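Local coordinates for metallophosphoesterase TT1561-like domain-containing protein (Aquifex aeolicus, PDB 2YVT) that is of unknown function but has the fold of the calcineurin-like metallophosphoesterases, enzymes that typically cleave phosphate esters with bound metal ions, at residues V8-N13 / V215-H220; V37-I42 / V177-T182; K91-P96 / N119-H124; E135-G140 / N169-R174. All blocks are in the same frame, centred on the assembly; numbering follows the deposited sequence.

Contact 1. Residues V8-N13 / V215-H220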
loop_
_atom_site.group_PDB
_atom_site.type_symbol
_atom_site.label_atom_id
_atom_site.label_comp_id
_atom_site.label_asym_id
_atom_site.label_seq_id
_atom_site.Cartn_x
_atom_site.Cartn_y
_atom_site.Cartn_z
ATOM N N VAL A 8 -1.098 10.299 -11.416
ATOM C CA VAL A 8 -1.368 9.331 -10.353
ATOM C C VAL A 8 -1.771 10.073 -9.088
ATOM O O VAL A 8 -1.065 10.985 -8.653
ATOM C CB VAL A 8 -0.106 8.465 -10.031
ATOM C CG1 VAL A 8 -0.416 7.428 -8.954
ATOM C CG2 VAL A 8 0.435 7.788 -11.291
ATOM N N LEU A 9 -2.918 9.707 -8.519
ATOM C CA LEU A 9 -3.311 10.198 -7.192
ATOM C C LEU A 9 -3.076 9.048 -6.224
ATOM O O LEU A 9 -3.626 7.967 -6.417
ATOM C CB LEU A 9 -4.789 10.617 -7.169
ATOM C CG LEU A 9 -5.350 11.393 -5.955
ATOM C CD1 LEU A 9 -6.782 11.832 -6.271
ATOM C CD2 LEU A 9 -5.335 10.631 -4.640
ATOM N N ALA A 10 -2.271 9.280 -5.189
ATOM C CA ALA A 10 -1.969 8.226 -4.208
ATOM C C ALA A 10 -2.337 8.641 -2.795
ATOM O O ALA A 10 -2.099 9.780 -2.392
ATOM C CB ALA A 10 -0.488 7.838 -4.273
ATOM N N ILE A 11 -2.917 7.699 -2.054
ATOM C CA ILE A 11 -3.142 7.852 -0.616
ATOM C C ILE A 11 -2.576 6.641 0.127
ATOM O O ILE A 11 -2.297 5.596 -0.476
ATOM C CB ILE A 11 -4.650 8.028 -0.264
ATOM C CG1 ILE A 11 -5.450 6.750 -0.577
ATOM C CG2 ILE A 11 -5.218 9.260 -0.967
ATOM C CD1 ILE A 11 -6.888 6.785 -0.045
ATOM N N LYS A 12 -2.406 6.783 1.438
ATOM C CA LYS A 12 -1.986 5.668 2.287
ATOM C C LYS A 12 -2.692 5.746 3.632
ATOM O O LYS A 12 -3.126 6.826 4.048
ATOM C CB LYS A 12 -0.455 5.604 2.445
ATOM C CG LYS A 12 0.218 6.766 3.209
ATOM C CD LYS A 12 0.447 6.440 4.671
ATOM C CE LYS A 12 1.132 7.594 5.403
ATOM N NZ LYS A 12 2.623 7.440 5.422
ATOM N N ASN A 13 -2.800 4.600 4.297
ATOM C CA ASN A 13 -3.489 4.495 5.587
ATOM C C ASN A 13 -4.918 5.030 5.514
ATOM O O ASN A 13 -5.302 5.946 6.253
ATOM C CB ASN A 13 -2.682 5.169 6.711
ATOM C CG ASN A 13 -1.523 4.311 7.197
ATOM O OD1 ASN A 13 -1.563 3.076 7.119
ATOM N ND2 ASN A 13 -0.493 4.962 7.733
ATOM N N VAL A 215 9.939 4.833 -9.913
ATOM C CA VAL A 215 9.167 5.461 -8.844
ATOM C C VAL A 215 8.760 4.383 -7.846
ATOM O O VAL A 215 8.457 3.242 -8.225
ATOM C CB VAL A 215 7.892 6.156 -9.397
ATOM C CG1 VAL A 215 7.041 6.761 -8.273
ATOM C CG2 VAL A 215 8.254 7.225 -10.429
ATOM N N ALA A 216 8.788 4.738 -6.570
ATOM C CA ALA A 216 8.225 3.888 -5.532
ATOM C C ALA A 216 7.218 4.698 -4.724
ATOM O O ALA A 216 7.529 5.792 -4.258
ATOM C CB ALA A 216 9.324 3.322 -4.631
ATOM N N ILE A 217 6.009 4.163 -4.587
ATOM C CA ILE A 217 4.965 4.790 -3.773
ATOM C C ILE A 217 4.841 3.956 -2.502
ATOM O O ILE A 217 4.715 2.742 -2.571
ATOM C CB ILE A 217 3.619 4.851 -4.531
ATOM C CG1 ILE A 217 3.767 5.691 -5.812
ATOM C CG2 ILE A 217 2.519 5.401 -3.618
ATOM C CD1 ILE A 217 2.610 5.564 -6.795
ATOM N N VAL A 218 4.922 4.603 -1.343
ATOM C CA VAL A 218 5.072 3.875 -0.078
ATOM C C VAL A 218 4.130 4.394 1.009
ATOM O O VAL A 218 3.608 5.505 0.899
ATOM C CB VAL A 218 6.556 3.875 0.413
ATOM C CG1 VAL A 218 7.477 3.130 -0.602
ATOM C CG2 VAL A 218 7.048 5.300 0.651
ATOM N N GLY A 219 3.929 3.594 2.057
ATOM C CA GLY A 219 2.939 3.904 3.093
ATOM C C GLY A 219 3.462 3.885 4.523
ATOM O O GLY A 219 4.474 4.518 4.838
ATOM N N HIS A 220 2.769 3.148 5.393
ATOM C CA HIS A 220 3.137 3.047 6.811
ATOM C C HIS A 220 3.358 4.459 7.382
ATOM O O HIS A 220 2.520 5.342 7.165
ATOM C CB HIS A 220 4.339 2.094 6.992
ATOM C CG HIS A 220 4.575 1.643 8.403
ATOM N ND1 HIS A 220 3.602 1.652 9.382
ATOM C CD2 HIS A 220 5.685 1.133 8.985
ATOM C CE1 HIS A 220 4.110 1.178 10.509
ATOM N NE2 HIS A 220 5.371 0.847 10.290
HETATM O O HOH W 1 1.311 3.325 9.660
#

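Contact 2. Residues V37-I42 / V177-T182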
loop_
_atom_site.group_PDB
_atom_site.type_symbol
_atom_site.label_atom_id
_atom_site.label_comp_id
_atom_site.label_asym_id
_atom_site.label_seq_id
_atom_site.Cartn_x
_atom_site.Cartn_y
_atom_site.Cartn_z
ATOM N N VAL A 37 -4.007 5.203 -6.566
ATOM C CA VAL A 37 -3.273 4.202 -5.799
ATOM C C VAL A 37 -3.683 4.315 -4.342
ATOM O O VAL A 37 -3.575 5.387 -3.745
ATOM C CB VAL A 37 -1.737 4.378 -5.941
ATOM C CG1 VAL A 37 -0.990 3.481 -4.956
ATOM C CG2 VAL A 37 -1.301 4.064 -7.364
ATOM N N VAL A 38 -4.172 3.214 -3.777
ATOM C CA VAL A 38 -4.510 3.176 -2.349
ATOM C C VAL A 38 -3.561 2.197 -1.680
ATOM O O VAL A 38 -3.625 0.991 -1.937
ATOM C CB VAL A 38 -5.971 2.734 -2.081
ATOM C CG1 VAL A 38 -6.273 2.812 -0.598
ATOM C CG2 VAL A 38 -6.962 3.614 -2.864
ATOM N N VAL A 39 -2.657 2.727 -0.853
ATOM C CA VAL A 39 -1.774 1.886 -0.054
ATOM C C VAL A 39 -2.437 1.694 1.305
ATOM O O VAL A 39 -3.064 2.623 1.832
ATOM C CB VAL A 39 -0.372 2.530 0.134
ATOM C CG1 VAL A 39 0.577 1.560 0.860
ATOM C CG2 VAL A 39 0.218 2.952 -1.210
ATOM N N GLY A 40 -2.321 0.493 1.866
ATOM C CA GLY A 40 -2.858 0.236 3.192
ATOM C C GLY A 40 -2.184 1.104 4.255
ATOM O O GLY A 40 -1.253 1.852 3.959
ATOM N N ASN A 41 -2.632 1.011 5.503
ATOM C CA ASN A 41 -3.689 0.116 5.933
ATOM C C ASN A 41 -5.077 0.514 5.483
ATOM O O ASN A 41 -5.467 1.682 5.593
ATOM C CB ASN A 41 -3.668 0.053 7.453
ATOM C CG ASN A 41 -2.337 -0.421 7.967
ATOM O OD1 ASN A 41 -1.558 0.333 8.607
ATOM N ND2 ASN A 41 -2.024 -1.649 7.638
ATOM N N ILE A 42 -5.815 -0.472 4.982
ATOM C CA ILE A 42 -7.235 -0.296 4.679
ATOM C C ILE A 42 -8.043 -0.400 5.972
ATOM O O ILE A 42 -8.880 0.458 6.262
ATOM C CB ILE A 42 -7.734 -1.323 3.645
ATOM C CG1 ILE A 42 -7.003 -1.115 2.316
ATOM C CG2 ILE A 42 -9.253 -1.201 3.460
ATOM C CD1 ILE A 42 -6.933 -2.330 1.437
ATOM N N VAL A 177 7.093 0.956 -11.786
ATOM C CA VAL A 177 6.530 1.644 -10.627
ATOM C C VAL A 177 6.281 0.590 -9.558
ATOM O O VAL A 177 5.575 -0.391 -9.807
ATOM C CB VAL A 177 5.212 2.375 -10.963
ATOM C CG1 VAL A 177 4.576 2.986 -9.703
ATOM C CG2 VAL A 177 5.449 3.461 -12.025
ATOM N N THR A 178 6.878 0.778 -8.383
ATOM C CA THR A 178 6.692 -0.173 -7.276
ATOM C C THR A 178 5.866 0.483 -6.184
ATOM O O THR A 178 6.002 1.679 -5.922
ATOM C CB THR A 178 8.031 -0.667 -6.689
ATOM O OG1 THR A 178 8.805 0.456 -6.258
ATOM C CG2 THR A 178 8.833 -1.460 -7.738
ATOM N N ILE A 179 4.981 -0.295 -5.579
ATOM C CA ILE A 179 4.113 0.197 -4.520
ATOM C C ILE A 179 4.264 -0.732 -3.334
ATOM O O ILE A 179 4.009 -1.932 -3.453
ATOM C CB ILE A 179 2.630 0.245 -4.959
ATOM C CG1 ILE A 179 2.480 0.993 -6.293
ATOM C CG2 ILE A 179 1.768 0.904 -3.870
ATOM C CD1 ILE A 179 1.102 0.897 -6.913
ATOM N N PHE A 180 4.697 -0.175 -2.202
ATOM C CA PHE A 180 4.929 -0.950 -0.983
ATOM C C PHE A 180 4.195 -0.298 0.166
ATOM O O PHE A 180 4.126 0.926 0.239
ATOM C CB PHE A 180 6.423 -0.981 -0.611
ATOM C CG PHE A 180 7.319 -1.497 -1.698
ATOM C CD1 PHE A 180 7.206 -2.804 -2.160
ATOM C CD2 PHE A 180 8.289 -0.667 -2.250
ATOM C CE1 PHE A 180 8.047 -3.276 -3.178
ATOM C CE2 PHE A 180 9.134 -1.125 -3.255
ATOM C CZ PHE A 180 9.015 -2.432 -3.718
ATOM N N TYR A 181 3.661 -1.106 1.080
ATOM C CA TYR A 181 3.197 -0.547 2.340
ATOM C C TYR A 181 4.387 0.043 3.113
ATOM O O TYR A 181 4.315 1.145 3.650
ATOM C CB TYR A 181 2.473 -1.610 3.174
ATOM C CG TYR A 181 2.164 -1.152 4.574
ATOM C CD1 TYR A 181 1.181 -0.191 4.812
ATOM C CD2 TYR A 181 2.859 -1.677 5.669
ATOM C CE1 TYR A 181 0.888 0.235 6.111
ATOM C CE2 TYR A 181 2.571 -1.270 6.970
ATOM C CZ TYR A 181 1.590 -0.312 7.185
ATOM O OH TYR A 181 1.313 0.101 8.461
ATOM N N THR A 182 5.484 -0.708 3.155
ATOM C CA THR A 182 6.651 -0.322 3.938
ATOM C C THR A 182 7.570 0.610 3.148
ATOM O O THR A 182 7.963 0.280 2.026
ATOM C CB THR A 182 7.429 -1.563 4.384
ATOM O OG1 THR A 182 6.552 -2.429 5.094
ATOM C CG2 THR A 182 8.590 -1.185 5.292
#

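Contact 3. Residues K91-P96 / N119-H124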
loop_
_atom_site.group_PDB
_atom_site.type_symbol
_atom_site.label_atom_id
_atom_site.label_comp_id
_atom_site.label_asym_id
_atom_site.label_seq_id
_atom_site.Cartn_x
_atom_site.Cartn_y
_atom_site.Cartn_z
ATOM N N LYS A 91 -9.310 3.896 -12.695
ATOM C CA LYS A 91 -8.406 2.739 -12.647
ATOM C C LYS A 91 -7.632 2.816 -11.336
ATOM O O LYS A 91 -7.011 3.833 -11.043
ATOM C CB LYS A 91 -7.436 2.734 -13.833
ATOM C CG LYS A 91 -6.427 1.578 -13.797
ATOM C CD LYS A 91 -7.096 0.232 -14.066
ATOM C CE LYS A 91 -6.186 -0.935 -13.698
ATOM N NZ LYS A 91 -6.409 -1.382 -12.276
ATOM N N THR A 92 -7.679 1.747 -10.550
ATOM C CA THR A 92 -7.195 1.796 -9.172
ATOM C C THR A 92 -6.321 0.597 -8.858
ATOM O O THR A 92 -6.681 -0.540 -9.196
ATOM C CB THR A 92 -8.385 1.825 -8.180
ATOM O OG1 THR A 92 -9.223 2.949 -8.474
ATOM C CG2 THR A 92 -7.909 1.936 -6.733
ATOM N N PHE A 93 -5.179 0.853 -8.221
ATOM C CA PHE A 93 -4.344 -0.205 -7.673
ATOM C C PHE A 93 -4.382 -0.108 -6.159
ATOM O O PHE A 93 -4.248 0.979 -5.599
ATOM C CB PHE A 93 -2.899 -0.082 -8.160
ATOM C CG PHE A 93 -2.740 -0.290 -9.632
ATOM C CD1 PHE A 93 -3.014 -1.528 -10.204
ATOM C CD2 PHE A 93 -2.330 0.755 -10.449
ATOM C CE1 PHE A 93 -2.863 -1.733 -11.574
ATOM C CE2 PHE A 93 -2.181 0.570 -11.823
ATOM C CZ PHE A 93 -2.449 -0.679 -12.386
ATOM N N VAL A 94 -4.572 -1.251 -5.513
ATOM C CA VAL A 94 -4.664 -1.338 -4.059
ATOM C C VAL A 94 -3.578 -2.287 -3.565
ATOM O O VAL A 94 -3.425 -3.380 -4.097
ATOM C CB VAL A 94 -6.051 -1.872 -3.622
ATOM C CG1 VAL A 94 -6.120 -2.040 -2.104
ATOM C CG2 VAL A 94 -7.170 -0.942 -4.115
ATOM N N VAL A 95 -2.840 -1.867 -2.536
ATOM C CA VAL A 95 -1.770 -2.684 -1.946
ATOM C C VAL A 95 -2.030 -2.780 -0.434
ATOM O O VAL A 95 -2.155 -1.756 0.222
ATOM C CB VAL A 95 -0.378 -2.078 -2.238
ATOM C CG1 VAL A 95 0.714 -2.875 -1.537
ATOM C CG2 VAL A 95 -0.139 -2.025 -3.748
ATOM N N PRO A 96 -2.157 -4.008 0.106
ATOM C CA PRO A 96 -2.581 -4.141 1.499
ATOM C C PRO A 96 -1.516 -3.732 2.507
ATOM O O PRO A 96 -0.305 -3.844 2.235
ATOM C CB PRO A 96 -2.888 -5.645 1.625
ATOM C CG PRO A 96 -1.969 -6.287 0.638
ATOM C CD PRO A 96 -1.932 -5.326 -0.525
ATOM N N ASN A 119 -12.439 -1.814 -12.435
ATOM C CA ASN A 119 -11.442 -0.740 -12.369
ATOM C C ASN A 119 -10.394 -0.979 -11.290
ATOM O O ASN A 119 -9.327 -0.364 -11.316
ATOM C CB ASN A 119 -12.095 0.643 -12.180
ATOM C CG ASN A 119 -13.068 0.703 -11.000
ATOM O OD1 ASN A 119 -13.840 -0.231 -10.749
ATOM N ND2 ASN A 119 -13.052 1.830 -10.282
ATOM N N ILE A 120 -10.694 -1.880 -10.355
ATOM C CA ILE A 120 -9.785 -2.157 -9.233
ATOM C C ILE A 120 -8.904 -3.373 -9.503
ATOM O O ILE A 120 -9.389 -4.427 -9.928
ATOM C CB ILE A 120 -10.564 -2.391 -7.912
ATOM C CG1 ILE A 120 -11.389 -1.156 -7.539
ATOM C CG2 ILE A 120 -9.607 -2.789 -6.773
ATOM C CD1 ILE A 120 -12.271 -1.372 -6.323
ATOM N N ARG A 121 -7.609 -3.222 -9.231
ATOM C CA ARG A 121 -6.683 -4.340 -9.218
ATOM C C ARG A 121 -5.879 -4.305 -7.931
ATOM O O ARG A 121 -5.221 -3.314 -7.641
ATOM C CB ARG A 121 -5.750 -4.248 -10.418
ATOM C CG ARG A 121 -4.691 -5.321 -10.449
ATOM C CD ARG A 121 -3.957 -5.311 -11.765
ATOM N NE ARG A 121 -4.610 -6.138 -12.782
ATOM C CZ ARG A 121 -4.245 -7.383 -13.078
ATOM N NH1 ARG A 121 -3.233 -7.956 -12.436
ATOM N NH2 ARG A 121 -4.897 -8.058 -14.015
ATOM N N VAL A 122 -5.948 -5.384 -7.159
ATOM C CA VAL A 122 -5.097 -5.532 -5.984
ATOM C C VAL A 122 -3.744 -6.077 -6.432
ATOM O O VAL A 122 -3.679 -7.072 -7.163
ATOM C CB VAL A 122 -5.737 -6.468 -4.922
ATOM C CG1 VAL A 122 -4.721 -6.852 -3.858
ATOM C CG2 VAL A 122 -6.948 -5.799 -4.290
ATOM N N LEU A 123 -2.673 -5.405 -6.008
ATOM C CA LEU A 123 -1.315 -5.841 -6.312
ATOM C C LEU A 123 -0.616 -6.217 -5.027
ATOM O O LEU A 123 -0.346 -5.370 -4.177
ATOM C CB LEU A 123 -0.528 -4.740 -7.029
ATOM C CG LEU A 123 -1.041 -4.304 -8.395
ATOM C CD1 LEU A 123 -0.157 -3.193 -8.916
ATOM C CD2 LEU A 123 -1.079 -5.470 -9.369
ATOM N N HIS A 124 -0.359 -7.505 -4.876
ATOM C CA HIS A 124 0.384 -7.988 -3.731
ATOM C C HIS A 124 1.167 -9.221 -4.139
ATOM O O HIS A 124 0.580 -10.254 -4.479
ATOM C CB HIS A 124 -0.536 -8.296 -2.543
ATOM C CG HIS A 124 0.203 -8.801 -1.343
ATOM N ND1 HIS A 124 1.202 -8.074 -0.727
ATOM C CD2 HIS A 124 0.116 -9.970 -0.665
ATOM C CE1 HIS A 124 1.687 -8.767 0.288
ATOM N NE2 HIS A 124 1.053 -9.926 0.342
#

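Contact 4. Residues E135-G140 / N169-R174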
loop_
_atom_site.group_PDB
_atom_site.type_symbol
_atom_site.label_atom_id
_atom_site.label_comp_id
_atom_site.label_asym_id
_atom_site.label_seq_id
_atom_site.Cartn_x
_atom_site.Cartn_y
_atom_site.Cartn_z
ATOM N N GLU A 135 5.208 -1.175 -15.962
ATOM C CA GLU A 135 4.871 -2.330 -15.142
ATOM C C GLU A 135 4.697 -1.816 -13.722
ATOM O O GLU A 135 5.571 -1.123 -13.192
ATOM C CB GLU A 135 5.963 -3.410 -15.177
ATOM C CG GLU A 135 6.110 -4.142 -16.524
ATOM C CD GLU A 135 4.992 -5.144 -16.818
ATOM O OE1 GLU A 135 4.018 -5.240 -16.044
ATOM O OE2 GLU A 135 5.092 -5.850 -17.848
ATOM N N VAL A 136 3.562 -2.148 -13.114
ATOM C CA VAL A 136 3.288 -1.737 -11.741
ATOM C C VAL A 136 3.400 -2.961 -10.850
ATOM O O VAL A 136 2.717 -3.956 -11.075
ATOM C CB VAL A 136 1.894 -1.076 -11.613
ATOM C CG1 VAL A 136 1.716 -0.451 -10.233
ATOM C CG2 VAL A 136 1.736 0.004 -12.687
ATOM N N ILE A 137 4.288 -2.885 -9.862
ATOM C CA ILE A 137 4.542 -4.004 -8.954
ATOM C C ILE A 137 4.065 -3.607 -7.568
ATOM O O ILE A 137 4.337 -2.495 -7.116
ATOM C CB ILE A 137 6.043 -4.337 -8.902
ATOM C CG1 ILE A 137 6.536 -4.750 -10.293
ATOM C CG2 ILE A 137 6.335 -5.446 -7.890
ATOM C CD1 ILE A 137 8.026 -4.792 -10.380
ATOM N N GLY A 138 3.353 -4.509 -6.898
ATOM C CA GLY A 138 2.915 -4.263 -5.526
ATOM C C GLY A 138 3.378 -5.343 -4.573
ATOM O O GLY A 138 3.361 -6.526 -4.905
ATOM N N PHE A 139 3.800 -4.938 -3.381
ATOM C CA PHE A 139 4.132 -5.902 -2.336
ATOM C C PHE A 139 3.781 -5.246 -1.005
ATOM O O PHE A 139 4.474 -4.334 -0.534
ATOM C CB PHE A 139 5.617 -6.305 -2.408
ATOM C CG PHE A 139 5.926 -7.645 -1.763
ATOM C CD1 PHE A 139 6.642 -8.615 -2.473
ATOM C CD2 PHE A 139 5.504 -7.943 -0.469
ATOM C CE1 PHE A 139 6.938 -9.860 -1.903
ATOM C CE2 PHE A 139 5.788 -9.185 0.119
ATOM C CZ PHE A 139 6.517 -10.145 -0.601
ATOM N N GLY A 140 2.663 -5.684 -0.434
ATOM C CA GLY A 140 2.137 -5.096 0.792
ATOM C C GLY A 140 2.670 -5.699 2.078
ATOM O O GLY A 140 3.609 -6.506 2.078
ATOM N N ASN A 169 12.547 -9.622 -13.069
ATOM C CA ASN A 169 13.486 -9.866 -14.176
ATOM C C ASN A 169 12.939 -10.727 -15.319
ATOM O O ASN A 169 13.601 -10.892 -16.348
ATOM C CB ASN A 169 14.770 -10.509 -13.644
ATOM C CG ASN A 169 15.687 -9.515 -12.951
ATOM O OD1 ASN A 169 15.461 -8.301 -12.981
ATOM N ND2 ASN A 169 16.740 -10.030 -12.328
ATOM N N GLU A 170 11.749 -11.287 -15.128
ATOM C CA GLU A 170 11.114 -12.129 -16.138
ATOM C C GLU A 170 10.069 -11.337 -16.925
ATOM O O GLU A 170 9.511 -11.837 -17.906
ATOM C CB GLU A 170 10.446 -13.348 -15.488
ATOM C CG GLU A 170 11.278 -14.073 -14.433
ATOM C CD GLU A 170 12.043 -15.273 -14.968
ATOM O OE1 GLU A 170 11.887 -15.623 -16.161
ATOM O OE2 GLU A 170 12.801 -15.872 -14.176
ATOM N N LEU A 171 9.809 -10.106 -16.489
ATOM C CA LEU A 171 8.745 -9.279 -17.061
ATOM C C LEU A 171 9.164 -8.531 -18.322
ATOM O O LEU A 171 10.357 -8.343 -18.585
ATOM C CB LEU A 171 8.234 -8.267 -16.029
ATOM C CG LEU A 171 7.709 -8.733 -14.668
ATOM C CD1 LEU A 171 7.282 -7.528 -13.837
ATOM C CD2 LEU A 171 6.567 -9.721 -14.809
ATOM N N LYS A 172 8.161 -8.106 -19.090
ATOM C CA LYS A 172 8.355 -7.201 -20.221
ATOM C C LYS A 172 9.124 -5.958 -19.760
ATOM O O LYS A 172 8.764 -5.350 -18.750
ATOM C CB LYS A 172 7.006 -6.781 -20.816
ATOM C CG LYS A 172 6.152 -7.919 -21.358
ATOM C CD LYS A 172 4.774 -7.416 -21.765
ATOM C CE LYS A 172 3.885 -8.551 -22.251
ATOM N NZ LYS A 172 2.566 -8.051 -22.728
ATOM N N PRO A 173 10.197 -5.591 -20.488
ATOM C CA PRO A 173 10.991 -4.410 -20.135
ATOM C C PRO A 173 10.204 -3.107 -20.307
ATOM O O PRO A 173 9.904 -2.694 -21.429
ATOM C CB PRO A 173 12.181 -4.477 -21.103
ATOM C CG PRO A 173 11.699 -5.295 -22.253
ATOM C CD PRO A 173 10.730 -6.284 -21.678
ATOM N N ARG A 174 9.857 -2.480 -19.187
ATOM C CA ARG A 174 9.055 -1.260 -19.181
ATOM C C ARG A 174 9.484 -0.363 -18.024
ATOM O O ARG A 174 10.329 -0.747 -17.217
ATOM C CB ARG A 174 7.568 -1.611 -19.059
ATOM C CG ARG A 174 6.934 -2.063 -20.361
ATOM C CD ARG A 174 6.004 -3.230 -20.147
ATOM N NE ARG A 174 4.691 -2.817 -19.668
ATOM C CZ ARG A 174 3.565 -2.919 -20.370
ATOM N NH1 ARG A 174 2.425 -2.519 -19.837
ATOM N NH2 ARG A 174 3.571 -3.426 -21.598
#

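Contact 1. Residues V8-N13 / V215-H220
Lys12 and His220, together with Ala10 and Ile217 behind them, join the inner faces of the two beta sheets that make up the sandwich of the calcineurin-like phosphoesterase fold. Strand 8-12 and strand 215-218 belong to different sheets, and their axes come within 8.3 Å at an angle of 38°, so side chains rather than backbone bonds bridge the gap. Ile217 supplies two separate branches. Ile217 CG2, anti to the backbone N, meets Ala10 CB at 3.9 Å. Ile217 CD1 reaches Val8 CG1 at 4.2 Å, the two side chains crossing obliquely.

At the carboxyl ends of the strands, packing gives way to polar contact over Gly219, whose lack of a side chain lets the Lys12 chain lie close to its CA. Lys12 CG stands between the backbone N and the carbonyl carbon (chi1 66°), and bends at chi2 and chi4 complete the path of the chain. Lys12 NZ donates to His220 O at 2.7 Å from above the carbonyl plane, 49° out of it. Asn235 OD1 and Gly222 O also bond this amine, so three oxygens grip it. An alanine in place of Lys12 would probably leave His220 O, Asn235 OD1 and Gly222 O without their shared donor and open a gap beside Gly219 CA where CG and CD had lain. Asn13 is held chiefly from elsewhere, its OD1 accepting from Asn41 N and its ND2 hydrogen-bonded to Glu238 OE1. Asn13 ND2 also donates to a water at 3.1 Å, and that same water lies 2.9 Å from His220 ND1.

Contact 2. Residues V37-I42 / V177-T182
Val39 and Tyr181 face each other at the heart of the beta sandwich, where strand 37-39 of one sheet and strand 177-180 of the other turn into loops. Two residues earlier on each segment, Val37 and Ile179 reach toward each other tip to tip, with Val37 CG1 3.9 Å from Ile179 CD1. The Ile179 CG2 branch turns instead to Val39, whose CG2 it meets at 3.7 Å. Val39 divides its two methyls in the same way: CG1, anti to the backbone N (chi1 -174°), rests 3.7 Å from Tyr181 CA and lies near the plane of the ring, at its edge.

The strand axes approach to 8.3 Å at an angle of 34°, the spacing of two sheets laid face to face. Such a sandwich is the core of the calcineurin superfamily, and in its active members the loops beyond these strand ends carry the metal ligands. Here Tyr181 spans that end of the interface. Gly40 O lies in the plane of its ring, at the edge, 3.3 Å from Tyr181 CD1. A cis peptide bond links Gly40 to Asn41, whose amide group slants across the phenol end with the two planes 54° apart. The hydroxyl is hydrogen-bonded to Lys98 NZ, and the ring also meets that of His220. A leucine in place of Tyr181 would probably leave Lys98 without this hydroxyl partner and the Asn41 side chain freer to turn. Just before the tyrosine, Phe180 O lies 3.7 Å from Val39 CG1.

Contact 3. Residues K91-P96 / N119-H124
The Phe93 ring has Arg121 CD at its edge, in the ring plane and 3.7 Å from CE1, while Pro96 CG lies over one face of the His124 imidazole, the two side chains crossing at about a right angle. Phe93 and Arg121 lie side by side and point the same way, their ring and guanidinium planes 66° apart. Leu123 CD1 comes up to Phe93 CD1 at 3.5 Å. In the CH-pi contact, Pro96 CG stands 4.1 Å from the centroid of the His124 ring, whose ND1 is hydrogen-bonded to Gly140 N.

The backbones that carry them form a parallel beta ladder closing the beta-alpha-beta crossover through helix 103-112. Thr92 O accepts from Arg121 N, and Val94 N donates to Arg121 O; Val94 O then takes Leu123 N at 2.9 Å. Buried Leu123 O has Val95 CG2 at 3.4 Å but no polar partner. On the sheet face opposite Phe93, Val94 CG2 meets Ile120 CG2, next to helix 65-86.

Where the ladder begins, Asn119 O takes two donors from opposite faces of its plane: Thr92 N at 2.8 Å and Lys91 NZ at 3.2 Å. Lys91 NZ, 5.1 Å from Arg121 NE, would probably feel that like charge, which Asn119 O may partly offset.

Contact 4. Residues E135-G140 / N169-R174
Glu135 and Arg174 meet where the chain returns to the sheet after helix 158-164. Starting at CB, the Glu135 side chain is directed by chi1 (-69°), which sets CG anti to the carbonyl carbon and beside the backbone N. Glu135 CG lies 3.7 Å from Lys172 O, and it also packs on Arg174 CB at 3.9 Å and on Arg174 CD. The chain next bends at chi2 (-74°), which folds CD away from an extended course. Glu135 CD, the carboxylate carbon, is already 3.7 Å from Arg174 NE. At the tip, Glu135 OE2 stands 3.6 Å from Arg174 NE and equally near Arg174 CD. Lys172 CB touches Glu135 OE2 at 3.7 Å, while the remainder of the lysine extends in another direction.

The two side chains cross at about a right angle, with carboxylate and guanidinium planes 40° apart. Past them, Ile137 CD1 makes a looser apolar contact of 4.5 Å with Leu171 CD1. Strand 134-144 and strand 175-180 are parallel neighbours, and segment 169-174 is the part of their connection that brings the chain back alongside the first strand. Glu135 pairs through its backbone with Arg175 and Val177, while Arg174 NH1 is hydrogen-bonded to Phe134 O.

OE2 lies well out of the guanidinium plane and no N-H points at it, so the salt bridge is one of charge alone. Without a directed N-H bond, the attraction is probably less strict about the angle between the two planes than a hydrogen-bonded pair would be, and Lys172 NZ, 5.9 Å from Glu135 OE2, may add to it.

Overall arrangement
Contacts 1 and 2 cross the same interface side by side, their centres about 5 Å apart: strands 7-12 and 35-39 are neighbours in one sheet, strands 215-218 and 175-180 in the other. Contact 3 extends the first sheet to its outermost strand 120-122, its centre about 9 Å from that of contact 2, and contact 4 lies at the start of strand 134-144 in the second, centred about 15 Å from the same point. Along the chain, contact 1 encloses contact 2, which encloses contacts 3 and 4 in series. Distant sequence thus converges on one sandwich, whose loop-bearing end, shared by contacts 1 and 2, corresponds to the probable active-site end in related metallophosphoesterases.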